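PDB 3FI9: malate dehydrogenase from Porphyromonas gingivalis, which probably catalyses the NAD-dependent interconversion of malate and oxaloacetate. Local coordinates for residues Leu153-Leu158 with Asn175-Gly180; Gln185-Ala190 with Arg300-Glu305; Ile273-Glu278 with Ser289-Leu294. All coordinates share one frame; numbering follows the deposited sequence.

Contact 1 (Leu153-Leu158 with Asn175-Gly180); sequences LDSTRL and NTRTYG
Ser155 and Arg177 bring the two backbones together, their CA atoms 5.0 Å apart, where the first turns of helix 153-166 run nearly antiparallel to strand 178-180. The two short axes approach to 8.2 Å at an angle of 156°, close enough for backbone groups of each segment to bond to side chains of the other. The Ser155 hydroxyl lies beside its own backbone N, chi1 -64°, and faces the strand, where OG accepts a nearly straight bond of 3.1 Å from Thr178 N. One residue on either side of Arg177, two threonines turn toward the helix. Thr176 OG1 donates to Ser155 O over 3.2 Å, coming from above the carbonyl plane, while its CG2 meets Leu158 CG at 4.2 Å. Thr178 lies across the Asp154 side chain at about a right angle, its OG1 only 3.1 Å from Asp154 CB. That hydroxyl also holds two waters: it donates to one at 2.6 Å, which in turn donates to Asp154 OD2, and it accepts from a second, which is bonded to Ser155 OG as well. The aspartate side chain packs on His182, the predicted proton acceptor; the same helix carries Arg157, a predicted substrate-binding residue. Buried hydroxyls and two waters thus join the helix start to the strand. Thr178 OG1, through one water, and Gly183 N both bond Asp154 OD2, which probably helps to hold the carboxylate next to His182, consistent with the Asp-His pair of malate dehydrogenases.

Contact 2 (Gln185-Ala190 with Arg300-Glu305); sequences QMAVFA and RAALKE
Phe189 CG stands anti to its carbonyl carbon, chi1 -84°, which starts the ring toward helix 297-319, and Leu303 CG anti to its backbone N, chi1 -175°; the two side chains cross at about a right angle. The ring uses its tip: CZ lies 3.9 Å from Leu303 CB, which sits at the ring edge and in its plane, and CE1 is close to the same methylene. Leu303 CD2 also comes within 4.1 Å of Phe189 CZ, while Arg300 N approaches this ring atom obliquely, one helical turn earlier. Two residues before the phenylalanine, Ala187 points its methyl at the helix. Its CB rests 4.0 Å from Leu303 CA, and it also touches Leu303 CD1 and, at 4.4 Å, Ala302 CB. With no more than a methyl between them the backbones lie close, the CA atoms of Ala187 and Leu303 5.5 Å apart. No direct hydrogen bond joins the two segments; a water donates to Met186 O at 3.3 Å and, weakly, to Ala302 O, bridging a strand carbonyl and a helix carbonyl. The contact is therefore almost wholly apolar, setting Ala187 of the short strand, and Phe189 just after it, onto a long helix. Strand 186-188 pairs antiparallel with strand 178-180, and Tyr179 of that neighbour meets the Phe189 ring edge-to-face. On the other side of the strand Met186 and Val188 pack against helices 153-166 and 211-222, which places this small two-stranded sheet between those helices and helix 297-319.

Contact 3 (Ile273-Glu278 with Ser289-Leu294); sequences IMMAME and SDINQL
The contact closes the base of what is probably a beta hairpin, strands 279-282 and 285-288, with Glu278 entering it and Ser289 leaving it toward helix 297-319. Ser289 N donates to Glu278 O over 3.0 Å, 19° from the carbonyl plane. A water adds a second link, accepting from Glu278 N at 2.9 Å and bonding to Ser289 OG. Beyond this polar end Ile291, from the 3-10 segment 291-293, and Leu294 just after it turn their apolar ends to the methionines of 273-278. Ile291 CG1 is anti to the backbone N, chi1 -155°, and its terminal CD1 is the meeting point of two methionines: Met277 SD touches it at 3.5 Å, and Met275 CE, from a side chain crossing at about a right angle, at 3.9 Å. Met277, bent at chi2 and chi3, brings CE to 3.8 Å from Leu294 CD1. The other leucine methyl, CD2, packs 3.9 Å from Glu278 CB. Asp290 OD1 accepts from Asn292 N in an Asx turn at the start of the 3-10 segment. The carboxylate of Glu278 leads away from the loop, and its OE1 forms a salt bridge with Arg177 NE and a hydrogen bond with Tyr179 OH. Glu278 thus divides its work: its backbone ties 289-294 to 273-278, its CB joins the apolar cluster, and its carboxylate charge is probably stabilised by Arg177.

Overall arrangement
All three contacts lie in the C-terminal domain, their centres 11 to 13 Å apart. Contacts 1 and 2 share the two-stranded sheet: Tyr179 O and Ala187 N, 2.8 Å apart, pair its strands. Contact 3 meets the first strand on its other side, through Gly180 O and Ala276 N at 2.9 Å. Contacts 2 and 3 join where Arg300 NH1 reaches Leu294 O, 2.8 Å away, and where Leu303 CD2 packs on Ile291 CD1 at 3.6 Å. Contact 1 is nearest the predicted active site, the Asp154 side chain lying about 4 Å from that of His182; the side chains of Ala187 in contact 2 and Met275 in contact 3 are each about 10 Å from the His182 side chain.

Contact 1 (Leu153-Leu158 with Asn175-Gly180)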
loop_
_atom_site.group_PDB
_atom_site.type_symbol
_atom_site.label_atom_id
_atom_site.label_comp_id
_atom_site.label_asym_id
_atom_site.label_seq_id
_atom_site.Cartn_x
_atom_site.Cartn_y
_atom_site.Cartn_z
ATOM N N LEU A 153 6.871 4.163 15.383
ATOM C CA LEU A 153 6.293 2.801 15.506
ATOM C C LEU A 153 6.249 2.312 16.942
ATOM O O LEU A 153 5.367 1.531 17.275
ATOM C CB LEU A 153 6.989 1.752 14.608
ATOM C CG LEU A 153 6.868 1.925 13.075
ATOM C CD1 LEU A 153 7.349 0.655 12.317
ATOM C CD2 LEU A 153 5.436 2.271 12.605
ATOM N N ASP A 154 7.184 2.734 17.783
ATOM C CA ASP A 154 7.122 2.313 19.194
ATOM C C ASP A 154 5.839 2.906 19.817
ATOM O O ASP A 154 5.159 2.247 20.615
ATOM C CB ASP A 154 8.379 2.767 19.991
ATOM C CG ASP A 154 9.586 1.790 19.835
ATOM O OD1 ASP A 154 9.449 0.697 19.250
ATOM O OD2 ASP A 154 10.698 2.127 20.297
ATOM N N SER A 155 5.508 4.135 19.423
ATOM C CA SER A 155 4.311 4.793 19.939
ATOM C C SER A 155 2.981 4.200 19.406
ATOM O O SER A 155 2.012 4.064 20.162
ATOM C CB SER A 155 4.383 6.304 19.699
ATOM O OG SER A 155 5.457 6.904 20.431
ATOM N N THR A 156 2.931 3.817 18.126
ATOM C CA THR A 156 1.695 3.233 17.552
ATOM C C THR A 156 1.542 1.813 18.064
ATOM O O THR A 156 0.421 1.346 18.310
ATOM C CB THR A 156 1.692 3.244 15.990
ATOM O OG1 THR A 156 2.770 2.426 15.476
ATOM C CG2 THR A 156 1.855 4.657 15.493
ATOM N N ARG A 157 2.662 1.145 18.294
ATOM C CA ARG A 157 2.588 -0.210 18.825
ATOM C C ARG A 157 2.127 -0.128 20.296
ATOM O O ARG A 157 1.277 -0.889 20.738
ATOM C CB ARG A 157 3.928 -0.895 18.693
ATOM C CG ARG A 157 4.224 -1.272 17.243
ATOM C CD ARG A 157 5.658 -1.896 17.104
ATOM N NE ARG A 157 5.904 -2.226 15.705
ATOM C CZ ARG A 157 7.112 -2.483 15.197
ATOM N NH1 ARG A 157 8.184 -2.455 15.967
ATOM N NH2 ARG A 157 7.251 -2.778 13.913
ATOM N N LEU A 158 2.644 0.830 21.039
ATOM C CA LEU A 158 2.135 0.989 22.411
ATOM C C LEU A 158 0.628 1.273 22.417
ATOM O O LEU A 158 -0.119 0.725 23.231
ATOM C CB LEU A 158 2.920 2.050 23.177
ATOM C CG LEU A 158 2.478 2.355 24.617
ATOM C CD1 LEU A 158 2.695 1.168 25.507
ATOM C CD2 LEU A 158 3.315 3.528 25.176
ATOM N N ASN A 175 -2.461 9.902 22.682
ATOM C CA ASN A 175 -1.181 10.469 23.139
ATOM C C ASN A 175 -0.221 9.463 23.781
ATOM O O ASN A 175 0.451 9.781 24.789
ATOM C CB ASN A 175 -1.420 11.618 24.123
ATOM C CG ASN A 175 -0.347 12.696 24.031
ATOM O OD1 ASN A 175 0.245 12.882 22.980
ATOM N ND2 ASN A 175 -0.079 13.392 25.134
ATOM N N THR A 176 -0.102 8.279 23.185
ATOM C CA THR A 176 0.859 7.289 23.671
ATOM C C THR A 176 2.207 7.721 23.113
ATOM O O THR A 176 2.320 8.049 21.915
ATOM C CB THR A 176 0.574 5.902 23.104
ATOM O OG1 THR A 176 0.099 6.062 21.764
ATOM C CG2 THR A 176 -0.483 5.175 23.897
ATOM N N ARG A 177 3.223 7.722 23.959
ATOM C CA ARG A 177 4.504 8.291 23.572
ATOM C C ARG A 177 5.660 7.485 24.124
ATOM O O ARG A 177 5.673 7.174 25.306
ATOM C CB ARG A 177 4.643 9.744 24.077
ATOM C CG ARG A 177 3.775 10.704 23.373
ATOM C CD ARG A 177 4.160 10.802 21.925
ATOM N NE ARG A 177 3.444 11.891 21.293
ATOM C CZ ARG A 177 2.321 11.751 20.596
ATOM N NH1 ARG A 177 1.774 10.560 20.421
ATOM N NH2 ARG A 177 1.742 12.829 20.074
ATOM N N THR A 178 6.609 7.115 23.253
ATOM C CA THR A 178 7.918 6.696 23.709
ATOM C C THR A 178 8.931 7.692 23.116
ATOM O O THR A 178 8.799 8.114 21.964
ATOM C CB THR A 178 8.307 5.250 23.286
ATOM O OG1 THR A 178 8.645 5.235 21.895
ATOM C CG2 THR A 178 7.146 4.229 23.496
ATOM N N TYR A 179 9.983 7.997 23.868
ATOM C CA TYR A 179 11.059 8.851 23.398
ATOM C C TYR A 179 12.421 8.155 23.548
ATOM O O TYR A 179 12.524 7.021 24.088
ATOM C CB TYR A 179 11.056 10.184 24.180
ATOM C CG TYR A 179 9.756 10.946 24.092
ATOM C CD1 TYR A 179 9.257 11.389 22.869
ATOM C CD2 TYR A 179 9.039 11.240 25.239
ATOM C CE1 TYR A 179 8.043 12.078 22.809
ATOM C CE2 TYR A 179 7.862 11.934 25.192
ATOM C CZ TYR A 179 7.363 12.337 23.978
ATOM O OH TYR A 179 6.195 13.051 23.959
ATOM N N GLY A 180 13.463 8.806 23.029
ATOM C CA GLY A 180 14.846 8.267 23.134
ATOM C C GLY A 180 15.257 7.362 21.992
ATOM O O GLY A 180 15.216 7.776 20.836
HETATM O O HOH W 1 10.955 4.604 20.922
HETATM O O HOH W 2 7.725 6.372 19.257
#

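Contact 2 (Gln185-Ala190 with Arg300-Glu305)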
loop_
_atom_site.group_PDB
_atom_site.type_symbol
_atom_site.label_atom_id
_atom_site.label_comp_id
_atom_site.label_asym_id
_atom_site.label_seq_id
_atom_site.Cartn_x
_atom_site.Cartn_y
_atom_site.Cartn_z
ATOM N N GLN A 185 15.775 0.126 23.807
ATOM C CA GLN A 185 16.225 1.426 24.332
ATOM C C GLN A 185 15.142 2.497 24.325
ATOM O O GLN A 185 15.430 3.694 24.495
ATOM C CB GLN A 185 17.408 1.916 23.529
ATOM C CG GLN A 185 18.524 0.915 23.494
ATOM C CD GLN A 185 19.057 0.701 24.851
ATOM O OE1 GLN A 185 19.525 -0.380 25.179
ATOM N NE2 GLN A 185 18.983 1.731 25.681
ATOM N N MET A 186 13.894 2.101 24.122
ATOM C CA MET A 186 12.849 3.123 24.154
ATOM C C MET A 186 12.627 3.557 25.591
ATOM O O MET A 186 12.800 2.755 26.506
ATOM C CB MET A 186 11.534 2.648 23.523
ATOM C CG MET A 186 10.670 1.709 24.401
ATOM S SD MET A 186 9.285 0.923 23.492
ATOM C CE MET A 186 8.405 0.229 24.859
ATOM N N ALA A 187 12.186 4.803 25.767
ATOM C CA ALA A 187 11.723 5.315 27.066
ATOM C C ALA A 187 10.219 5.644 26.973
ATOM O O ALA A 187 9.830 6.573 26.280
ATOM C CB ALA A 187 12.523 6.583 27.452
ATOM N N VAL A 188 9.401 4.853 27.658
ATOM C CA VAL A 188 7.961 5.020 27.686
ATOM C C VAL A 188 7.568 6.154 28.640
ATOM O O VAL A 188 7.914 6.142 29.831
ATOM C CB VAL A 188 7.266 3.686 28.122
ATOM C CG1 VAL A 188 5.783 3.788 27.937
ATOM C CG2 VAL A 188 7.832 2.473 27.329
ATOM N N PHE A 189 6.919 7.177 28.105
ATOM C CA PHE A 189 6.396 8.283 28.916
ATOM C C PHE A 189 4.906 8.092 29.163
ATOM O O PHE A 189 4.070 8.790 28.586
ATOM C CB PHE A 189 6.658 9.644 28.245
ATOM C CG PHE A 189 8.018 10.183 28.527
ATOM C CD1 PHE A 189 9.152 9.371 28.313
ATOM C CD2 PHE A 189 8.191 11.487 28.967
ATOM C CE1 PHE A 189 10.464 9.867 28.577
ATOM C CE2 PHE A 189 9.505 12.009 29.213
ATOM C CZ PHE A 189 10.633 11.191 29.007
ATOM N N ALA A 190 4.571 7.136 30.020
ATOM C CA ALA A 190 3.134 6.829 30.276
ATOM C C ALA A 190 2.330 8.025 30.808
ATOM O O ALA A 190 1.097 8.117 30.660
ATOM C CB ALA A 190 3.024 5.632 31.227
ATOM N N ARG A 300 12.079 11.436 32.650
ATOM C CA ARG A 300 13.290 12.092 32.106
ATOM C C ARG A 300 14.559 11.315 32.470
ATOM O O ARG A 300 15.525 11.254 31.687
ATOM C CB ARG A 300 13.366 13.556 32.545
ATOM C CG ARG A 300 12.282 14.391 31.847
ATOM C CD ARG A 300 12.476 15.862 32.080
ATOM N NE ARG A 300 12.294 16.272 33.474
ATOM C CZ ARG A 300 11.132 16.539 34.048
ATOM N NH1 ARG A 300 9.989 16.437 33.367
ATOM N NH2 ARG A 300 11.114 16.937 35.316
ATOM N N ALA A 301 14.550 10.674 33.636
ATOM C CA ALA A 301 15.721 9.836 34.006
ATOM C C ALA A 301 15.814 8.590 33.142
ATOM O O ALA A 301 16.909 8.093 32.826
ATOM C CB ALA A 301 15.681 9.486 35.508
ATOM N N ALA A 302 14.662 8.035 32.779
ATOM C CA ALA A 302 14.657 6.893 31.889
ATOM C C ALA A 302 15.173 7.331 30.513
ATOM O O ALA A 302 15.935 6.608 29.866
ATOM C CB ALA A 302 13.210 6.309 31.775
ATOM N N LEU A 303 14.749 8.520 30.089
ATOM C CA LEU A 303 15.207 9.142 28.833
ATOM C C LEU A 303 16.739 9.362 28.844
ATOM O O LEU A 303 17.422 9.123 27.844
ATOM C CB LEU A 303 14.477 10.464 28.589
ATOM C CG LEU A 303 14.754 11.170 27.248
ATOM C CD1 LEU A 303 14.376 10.265 26.080
ATOM C CD2 LEU A 303 14.027 12.503 27.102
ATOM N N LYS A 304 17.266 9.788 29.981
ATOM C CA LYS A 304 18.719 9.959 30.142
ATOM C C LYS A 304 19.443 8.615 29.994
ATOM O O LYS A 304 20.484 8.532 29.346
ATOM C CB LYS A 304 19.013 10.607 31.508
ATOM C CG LYS A 304 20.490 10.814 31.835
ATOM C CD LYS A 304 21.224 11.536 30.686
ATOM C CE LYS A 304 22.638 11.972 31.129
ATOM N NZ LYS A 304 23.372 12.750 30.083
ATOM N N GLU A 305 18.878 7.552 30.575
ATOM C CA GLU A 305 19.394 6.200 30.395
ATOM C C GLU A 305 19.489 5.807 28.907
ATOM O O GLU A 305 20.503 5.279 28.450
ATOM C CB GLU A 305 18.419 5.210 31.046
ATOM C CG GLU A 305 18.551 5.031 32.511
ATOM C CD GLU A 305 19.499 3.885 32.839
ATOM O OE1 GLU A 305 20.711 4.158 33.004
ATOM O OE2 GLU A 305 19.033 2.718 32.955
HETATM O O HOH W 3 14.847 3.576 28.911
#

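Contact 3 (Ile273-Glu278 with Ser289-Leu294)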
loop_
_atom_site.group_PDB
_atom_site.type_symbol
_atom_site.label_atom_id
_atom_site.label_comp_id
_atom_site.label_asym_id
_atom_site.label_seq_id
_atom_site.Cartn_x
_atom_site.Cartn_y
_atom_site.Cartn_z
ATOM N N ILE A 273 23.265 14.509 19.617
ATOM C CA ILE A 273 22.666 13.194 19.430
ATOM C C ILE A 273 21.453 13.271 18.543
ATOM O O ILE A 273 20.921 14.374 18.303
ATOM C CB ILE A 273 22.258 12.594 20.831
ATOM C CG1 ILE A 273 22.108 11.085 20.756
ATOM C CG2 ILE A 273 20.991 13.296 21.386
ATOM C CD1 ILE A 273 23.485 10.367 20.637
ATOM N N MET A 274 20.995 12.127 18.038
ATOM C CA MET A 274 19.644 12.086 17.387
ATOM C C MET A 274 18.795 11.143 18.238
ATOM O O MET A 274 19.230 10.010 18.496
ATOM C CB MET A 274 19.710 11.443 16.005
ATOM C CG MET A 274 20.691 12.050 15.034
ATOM S SD MET A 274 19.876 13.393 14.098
ATOM C CE MET A 274 18.581 12.391 13.327
ATOM N N MET A 275 17.604 11.598 18.632
ATOM C CA MET A 275 16.697 10.838 19.502
ATOM C C MET A 275 15.269 11.020 19.013
ATOM O O MET A 275 14.967 12.065 18.463
ATOM C CB MET A 275 16.721 11.412 20.942
ATOM C CG MET A 275 17.825 10.863 21.788
ATOM S SD MET A 275 17.592 11.259 23.520
ATOM C CE MET A 275 17.448 12.993 23.434
ATOM N N ALA A 276 14.397 10.035 19.285
ATOM C CA ALA A 276 12.945 10.187 19.163
ATOM C C ALA A 276 12.503 11.222 20.190
ATOM O O ALA A 276 12.856 11.110 21.375
ATOM C CB ALA A 276 12.206 8.827 19.429
ATOM N N MET A 277 11.781 12.235 19.722
ATOM C CA MET A 277 11.432 13.393 20.522
ATOM C C MET A 277 9.986 13.795 20.277
ATOM O O MET A 277 9.338 13.285 19.368
ATOM C CB MET A 277 12.367 14.566 20.183
ATOM C CG MET A 277 13.783 14.450 20.765
ATOM S SD MET A 277 13.877 15.075 22.517
ATOM C CE MET A 277 13.132 13.742 23.381
ATOM N N GLU A 278 9.486 14.729 21.069
ATOM C CA GLU A 278 8.165 15.314 20.790
ATOM C C GLU A 278 8.300 16.388 19.733
ATOM O O GLU A 278 8.557 17.564 20.031
ATOM C CB GLU A 278 7.520 15.870 22.055
ATOM C CG GLU A 278 6.078 16.349 21.880
ATOM C CD GLU A 278 5.113 15.238 21.486
ATOM O OE1 GLU A 278 5.393 14.046 21.736
ATOM O OE2 GLU A 278 4.042 15.556 20.940
ATOM N N SER A 289 10.085 19.818 21.241
ATOM C CA SER A 289 9.694 20.570 22.425
ATOM C C SER A 289 10.819 20.549 23.474
ATOM O O SER A 289 11.829 19.856 23.330
ATOM C CB SER A 289 8.418 19.968 23.007
ATOM O OG SER A 289 8.757 18.790 23.703
ATOM N N ASP A 290 10.627 21.296 24.540
ATOM C CA ASP A 290 11.625 21.457 25.583
ATOM C C ASP A 290 11.770 20.172 26.409
ATOM O O ASP A 290 10.854 19.755 27.117
ATOM C CB ASP A 290 11.226 22.648 26.481
ATOM C CG ASP A 290 12.144 22.817 27.673
ATOM O OD1 ASP A 290 13.192 22.123 27.747
ATOM O OD2 ASP A 290 11.827 23.668 28.522
ATOM N N ILE A 291 12.931 19.537 26.328
ATOM C CA ILE A 291 13.106 18.237 26.969
ATOM C C ILE A 291 12.874 18.376 28.458
ATOM O O ILE A 291 12.365 17.461 29.119
ATOM C CB ILE A 291 14.521 17.668 26.677
ATOM C CG1 ILE A 291 14.554 16.145 26.783
ATOM C CG2 ILE A 291 15.596 18.350 27.552
ATOM C CD1 ILE A 291 15.398 15.520 25.661
ATOM N N ASN A 292 13.227 19.534 28.991
ATOM C CA ASN A 292 13.194 19.680 30.433
ATOM C C ASN A 292 11.776 19.719 30.950
ATOM O O ASN A 292 11.561 19.567 32.145
ATOM C CB ASN A 292 13.995 20.896 30.903
ATOM C CG ASN A 292 15.472 20.723 30.686
ATOM O OD1 ASN A 292 16.020 19.636 30.898
ATOM N ND2 ASN A 292 16.139 21.792 30.262
ATOM N N GLN A 293 10.807 19.902 30.056
ATOM C CA GLN A 293 9.409 19.909 30.470
ATOM C C GLN A 293 8.676 18.641 30.019
ATOM O O GLN A 293 7.457 18.546 30.164
ATOM C CB GLN A 293 8.669 21.124 29.919
ATOM C CG GLN A 293 7.652 20.751 28.836
ATOM C CD GLN A 293 7.178 21.933 28.010
ATOM O OE1 GLN A 293 6.878 23.013 28.542
ATOM N NE2 GLN A 293 7.088 21.731 26.698
ATOM N N LEU A 294 9.405 17.671 29.470
ATOM C CA LEU A 294 8.762 16.429 29.027
ATOM C C LEU A 294 8.451 15.502 30.180
ATOM O O LEU A 294 9.332 15.164 30.971
ATOM C CB LEU A 294 9.628 15.643 28.045
ATOM C CG LEU A 294 9.683 15.851 26.548
ATOM C CD1 LEU A 294 10.478 14.668 25.986
ATOM C CD2 LEU A 294 8.296 16.012 25.848
HETATM O O HOH W 4 10.692 16.871 22.583
#